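Cysteine protease-like VirA (Shigella flexneri, PDB 3EB8) is a secreted Shigella effector required for bacterial entry into epithelial cells and for subsequent spread within and between cells. Local coordinates at residues Lys85-Val99 and Glu111-Ile124. Numbering follows the deposited sequence.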
loop_
_atom_site.group_PDB
_atom_site.type_symbol
_atom_site.label_atom_id
_atom_site.label_comp_id
_atom_site.label_asym_id
_atom_site.label_seq_id
_atom_site.Cartn_x
_atom_site.Cartn_y
_atom_site.Cartn_z
ATOM N N LYS A 85 8.271 -1.727 -0.858
ATOM C CA LYS A 85 8.222 -0.893 -2.059
ATOM C C LYS A 85 7.766 -1.746 -3.223
ATOM O O LYS A 85 7.755 -2.974 -3.139
ATOM C CB LYS A 85 9.591 -0.281 -2.359
ATOM C CG LYS A 85 10.114 0.569 -1.227
ATOM C CD LYS A 85 11.446 1.191 -1.553
ATOM C CE LYS A 85 11.902 2.068 -0.406
ATOM N NZ LYS A 85 13.326 2.482 -0.541
ATOM N N GLN A 86 7.373 -1.096 -4.302
ATOM C CA GLN A 86 6.923 -1.803 -5.489
ATOM C C GLN A 86 8.100 -2.051 -6.432
ATOM O O GLN A 86 8.649 -1.124 -7.017
ATOM C CB GLN A 86 5.801 -1.021 -6.181
ATOM C CG GLN A 86 4.620 -0.688 -5.272
ATOM C CD GLN A 86 3.552 0.126 -5.991
ATOM O OE1 GLN A 86 3.807 1.245 -6.445
ATOM N NE2 GLN A 86 2.358 -0.443 -6.121
ATOM N N PHE A 87 8.495 -3.309 -6.553
ATOM C CA PHE A 87 9.582 -3.680 -7.443
ATOM C C PHE A 87 9.065 -4.427 -8.666
ATOM O O PHE A 87 8.044 -5.111 -8.617
ATOM C CB PHE A 87 10.614 -4.552 -6.726
ATOM C CG PHE A 87 11.324 -3.855 -5.612
ATOM C CD1 PHE A 87 10.843 -3.922 -4.314
ATOM C CD2 PHE A 87 12.479 -3.130 -5.859
ATOM C CE1 PHE A 87 11.504 -3.272 -3.285
ATOM C CE2 PHE A 87 13.147 -2.471 -4.826
ATOM C CZ PHE A 87 12.662 -2.544 -3.542
ATOM N N ASN A 88 9.792 -4.301 -9.764
ATOM C CA ASN A 88 9.495 -5.115 -10.914
ATOM C C ASN A 88 10.100 -6.505 -10.746
ATOM O O ASN A 88 11.209 -6.762 -11.201
ATOM C CB ASN A 88 9.970 -4.450 -12.201
ATOM C CG ASN A 88 9.105 -4.818 -13.368
ATOM O OD1 ASN A 88 9.508 -5.593 -14.235
ATOM N ND2 ASN A 88 7.879 -4.300 -13.379
ATOM N N LEU A 89 9.371 -7.393 -10.070
ATOM C CA LEU A 89 9.849 -8.752 -9.843
ATOM C C LEU A 89 9.374 -9.710 -10.939
ATOM O O LEU A 89 9.891 -10.815 -11.069
ATOM C CB LEU A 89 9.424 -9.256 -8.465
ATOM C CG LEU A 89 9.751 -8.315 -7.313
ATOM C CD1 LEU A 89 9.203 -8.861 -6.019
ATOM C CD2 LEU A 89 11.244 -8.084 -7.218
ATOM N N GLY A 90 8.393 -9.269 -11.725
ATOM C CA GLY A 90 7.862 -10.057 -12.822
ATOM C C GLY A 90 7.189 -11.352 -12.401
ATOM O O GLY A 90 7.039 -12.268 -13.194
ATOM N N LYS A 91 6.761 -11.416 -11.152
ATOM C CA LYS A 91 6.179 -12.623 -10.612
ATOM C C LYS A 91 5.684 -12.303 -9.217
ATOM O O LYS A 91 6.399 -11.669 -8.432
ATOM C CB LYS A 91 7.238 -13.729 -10.542
ATOM C CG LYS A 91 6.785 -14.981 -9.809
ATOM C CD LYS A 91 7.922 -15.979 -9.698
ATOM C CE LYS A 91 7.592 -17.111 -8.740
ATOM N NZ LYS A 91 8.811 -17.930 -8.422
ATOM N N VAL A 92 4.466 -12.732 -8.904
ATOM C CA VAL A 92 3.917 -12.508 -7.578
ATOM C C VAL A 92 4.497 -13.540 -6.629
ATOM O O VAL A 92 4.267 -14.738 -6.797
ATOM C CB VAL A 92 2.396 -12.622 -7.600
ATOM C CG1 VAL A 92 1.807 -12.377 -6.197
ATOM C CG2 VAL A 92 1.817 -11.654 -8.642
ATOM N N HIS A 93 5.252 -13.071 -5.641
ATOM C CA HIS A 93 5.935 -13.951 -4.695
ATOM C C HIS A 93 5.164 -14.191 -3.410
ATOM O O HIS A 93 4.270 -13.423 -3.056
ATOM C CB HIS A 93 7.320 -13.401 -4.366
ATOM C CG HIS A 93 8.305 -13.592 -5.469
ATOM N ND1 HIS A 93 9.197 -14.640 -5.496
ATOM C CD2 HIS A 93 8.524 -12.884 -6.603
ATOM C CE1 HIS A 93 9.930 -14.563 -6.591
ATOM N NE2 HIS A 93 9.538 -13.507 -7.282
ATOM N N THR A 94 5.521 -15.268 -2.722
ATOM C CA THR A 94 4.960 -15.569 -1.423
ATOM C C THR A 94 6.020 -15.387 -0.344
ATOM O O THR A 94 7.083 -16.007 -0.396
ATOM C CB THR A 94 4.444 -17.012 -1.399
ATOM O OG1 THR A 94 3.359 -17.133 -2.331
ATOM C CG2 THR A 94 4.004 -17.421 0.002
ATOM N N ILE A 95 5.725 -14.510 0.614
ATOM C CA ILE A 95 6.595 -14.253 1.745
ATOM C C ILE A 95 6.058 -15.024 2.937
ATOM O O ILE A 95 4.880 -14.913 3.277
ATOM C CB ILE A 95 6.617 -12.746 2.111
ATOM C CG1 ILE A 95 6.929 -11.888 0.876
ATOM C CG2 ILE A 95 7.596 -12.469 3.253
ATOM C CD1 ILE A 95 8.170 -12.321 0.140
ATOM N N THR A 96 6.910 -15.822 3.560
ATOM C CA THR A 96 6.502 -16.549 4.745
ATOM C C THR A 96 6.590 -15.724 6.030
ATOM O O THR A 96 7.608 -15.104 6.327
ATOM C CB THR A 96 7.301 -17.809 4.899
ATOM O OG1 THR A 96 7.125 -18.619 3.728
ATOM C CG2 THR A 96 6.806 -18.572 6.115
ATOM N N ALA A 97 5.494 -15.699 6.775
ATOM C CA ALA A 97 5.449 -15.019 8.064
ATOM C C ALA A 97 5.851 -15.997 9.158
ATOM O O ALA A 97 5.681 -17.207 9.008
ATOM C CB ALA A 97 4.075 -14.477 8.334
ATOM N N PRO A 98 6.398 -15.470 10.259
ATOM C CA PRO A 98 6.915 -16.267 11.381
ATOM C C PRO A 98 5.822 -16.823 12.295
ATOM O O PRO A 98 5.811 -16.491 13.480
ATOM C CB PRO A 98 7.755 -15.254 12.178
ATOM C CG PRO A 98 7.783 -13.976 11.354
ATOM C CD PRO A 98 6.601 -14.025 10.461
ATOM N N VAL A 99 4.912 -17.630 11.757
ATOM C CA VAL A 99 3.930 -18.356 12.562
ATOM C C VAL A 99 3.557 -19.563 11.781
ATOM O O VAL A 99 3.662 -19.566 10.561
ATOM C CB VAL A 99 2.580 -17.620 12.736
ATOM C CG1 VAL A 99 2.517 -16.881 14.045
ATOM C CG2 VAL A 99 2.257 -16.733 11.526
ATOM N N GLU A 111 1.206 -11.984 12.987
ATOM C CA GLU A 111 2.476 -11.998 12.265
ATOM C C GLU A 111 2.266 -11.894 10.755
ATOM O O GLU A 111 3.042 -11.243 10.059
ATOM C CB GLU A 111 3.304 -13.237 12.597
ATOM C CG GLU A 111 3.690 -13.372 14.060
ATOM C CD GLU A 111 2.573 -13.963 14.917
ATOM O OE1 GLU A 111 1.428 -14.091 14.422
ATOM O OE2 GLU A 111 2.840 -14.304 16.090
ATOM N N VAL A 112 1.226 -12.542 10.247
ATOM C CA VAL A 112 0.914 -12.465 8.824
ATOM C C VAL A 112 0.547 -11.020 8.449
ATOM O O VAL A 112 1.064 -10.453 7.483
ATOM C CB VAL A 112 -0.202 -13.468 8.439
ATOM C CG1 VAL A 112 -0.889 -13.049 7.147
ATOM C CG2 VAL A 112 0.378 -14.860 8.309
ATOM N N ILE A 113 -0.321 -10.414 9.250
ATOM C CA ILE A 113 -0.698 -9.016 9.068
ATOM C C ILE A 113 0.537 -8.130 9.084
ATOM O O ILE A 113 0.720 -7.291 8.198
ATOM C CB ILE A 113 -1.677 -8.556 10.167
ATOM C CG1 ILE A 113 -3.080 -9.095 9.878
ATOM C CG2 ILE A 113 -1.713 -7.038 10.266
ATOM C CD1 ILE A 113 -3.912 -9.299 11.132
ATOM N N GLU A 114 1.379 -8.320 10.093
ATOM C CA GLU A 114 2.607 -7.536 10.235
ATOM C C GLU A 114 3.545 -7.697 9.030
ATOM O O GLU A 114 4.011 -6.712 8.453
ATOM C CB GLU A 114 3.327 -7.920 11.526
ATOM C CG GLU A 114 4.687 -7.303 11.679
ATOM C CD GLU A 114 4.606 -5.839 12.043
ATOM O OE1 GLU A 114 3.473 -5.339 12.241
ATOM O OE2 GLU A 114 5.673 -5.187 12.126
ATOM N N THR A 115 3.799 -8.948 8.656
ATOM C CA THR A 115 4.604 -9.258 7.490
ATOM C C THR A 115 4.030 -8.624 6.233
ATOM O O THR A 115 4.767 -8.046 5.448
ATOM C CB THR A 115 4.694 -10.768 7.268
ATOM O OG1 THR A 115 5.269 -11.380 8.427
ATOM C CG2 THR A 115 5.533 -11.084 6.010
ATOM N N ALA A 116 2.718 -8.734 6.038
ATOM C CA ALA A 116 2.080 -8.136 4.868
ATOM C C ALA A 116 2.249 -6.620 4.859
ATOM O O ALA A 116 2.522 -6.022 3.810
ATOM C CB ALA A 116 0.615 -8.494 4.806
ATOM N N ILE A 117 2.084 -5.998 6.023
ATOM C CA ILE A 117 2.233 -4.559 6.125
ATOM C C ILE A 117 3.617 -4.114 5.629
ATOM O O ILE A 117 3.750 -3.118 4.918
ATOM C CB ILE A 117 1.969 -4.059 7.568
ATOM C CG1 ILE A 117 0.470 -4.103 7.895
ATOM C CG2 ILE A 117 2.491 -2.653 7.767
ATOM C CD1 ILE A 117 0.149 -3.674 9.337
ATOM N N ASN A 118 4.643 -4.879 5.963
ATOM C CA ASN A 118 6.010 -4.463 5.670
ATOM C C ASN A 118 6.724 -5.134 4.481
ATOM O O ASN A 118 7.924 -4.932 4.289
ATOM C CB ASN A 118 6.858 -4.572 6.937
ATOM C CG ASN A 118 6.368 -3.640 8.036
ATOM O OD1 ASN A 118 6.037 -4.078 9.136
ATOM N ND2 ASN A 118 6.292 -2.348 7.726
ATOM N N CYS A 119 6.016 -5.922 3.677
ATOM C CA CYS A 119 6.708 -6.636 2.603
ATOM C C CYS A 119 6.687 -5.881 1.271
ATOM O O CYS A 119 5.760 -5.114 1.000
ATOM C CB CYS A 119 6.180 -8.074 2.433
ATOM S SG CYS A 119 4.632 -8.233 1.540
ATOM N N CYS A 120 7.721 -6.080 0.459
ATOM C CA CYS A 120 7.771 -5.481 -0.868
ATOM C C CYS A 120 6.738 -6.180 -1.729
ATOM O O CYS A 120 6.211 -7.206 -1.326
ATOM C CB CYS A 120 9.162 -5.647 -1.488
ATOM S SG CYS A 120 9.641 -7.369 -1.902
ATOM N N THR A 121 6.445 -5.636 -2.900
ATOM C CA THR A 121 5.484 -6.270 -3.807
ATOM C C THR A 121 6.017 -6.213 -5.238
ATOM O O THR A 121 6.999 -5.516 -5.501
ATOM C CB THR A 121 4.130 -5.564 -3.740
ATOM O OG1 THR A 121 4.343 -4.151 -3.882
ATOM C CG2 THR A 121 3.439 -5.838 -2.393
ATOM N N SER A 122 5.378 -6.940 -6.152
ATOM C CA SER A 122 5.812 -6.992 -7.553
ATOM C C SER A 122 4.851 -6.250 -8.483
ATOM O O SER A 122 3.643 -6.497 -8.478
ATOM C CB SER A 122 5.962 -8.446 -8.015
ATOM O OG SER A 122 6.346 -8.525 -9.378
ATOM N N ILE A 123 5.395 -5.347 -9.287
ATOM C CA ILE A 123 4.586 -4.510 -10.151
ATOM C C ILE A 123 3.965 -5.333 -11.283
ATOM O O ILE A 123 4.651 -6.114 -11.936
ATOM C CB ILE A 123 5.437 -3.366 -10.736
ATOM C CG1 ILE A 123 5.881 -2.423 -9.624
ATOM C CG2 ILE A 123 4.690 -2.608 -11.835
ATOM C CD1 ILE A 123 7.072 -1.564 -10.000
ATOM N N ILE A 124 2.663 -5.158 -11.488
ATOM C CA ILE A 124 1.951 -5.713 -12.625
ATOM C C ILE A 124 2.063 -4.715 -13.769
ATOM O O ILE A 124 1.568 -3.595 -13.665
ATOM C CB ILE A 124 0.455 -5.918 -12.288
ATOM C CG1 ILE A 124 0.302 -6.732 -10.996
ATOM C CG2 ILE A 124 -0.270 -6.577 -13.425
ATOM C CD1 ILE A 124 1.162 -7.979 -10.965
#
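Gln86 pairs with Thr121, and Phe87 with Ser122, in the parallel pairing of strands 86-87 and 121-123 at an edge of the mixed sheet. Thr121 N donates to Lys85 O (3.0 Å), Phe87 N to Thr121 O and Ile123 N to Phe87 O (2.7 Å), the last bending to 157° at the hydrogen. Gln86 and Thr121 lie side by side on one sheet face, where both polar ends reach Ser350 OG and the amide oxygen of Gln86 also meets Ser324. On the other face Cys120 CB meets the edge of the Phe87 ring, 3.7 Å from CD1.

The turn that follows closes over Ser122. With OG anti to the backbone N (chi1 178°), the hydroxyl turns into the bend of 89-91, accepting a weak bond from Leu89 N and giving another to Lys91 O (3.3 Å), while Leu89 CB packs against it.

Beyond the turn the chain becomes strand 94-97, which pairs in parallel with strand 348-356, the same strand that 121-123 meets in antiparallel fashion. Helix 111-118 lies against one side of strand 94-97, their axes 8.1 Å apart and running 137° to each other. Ile95 CG2 touches Thr115 CG2, and Ala97 CB sits between Thr115 OG1 (3.3 Å) and Val112 CG2 (3.7 Å). Thr115 OG1 bonds back to Glu111 O at 2.8 Å from above the carbonyl plane; Thr115 N reaches that oxygen from the opposite face. With the hydroxyl held beside the backbone N, the methyl is left against Ile95. Past the strand, Pro98 CD slides by the Thr115 hydroxyl, and Val99 CG2 lies against Glu111 CB.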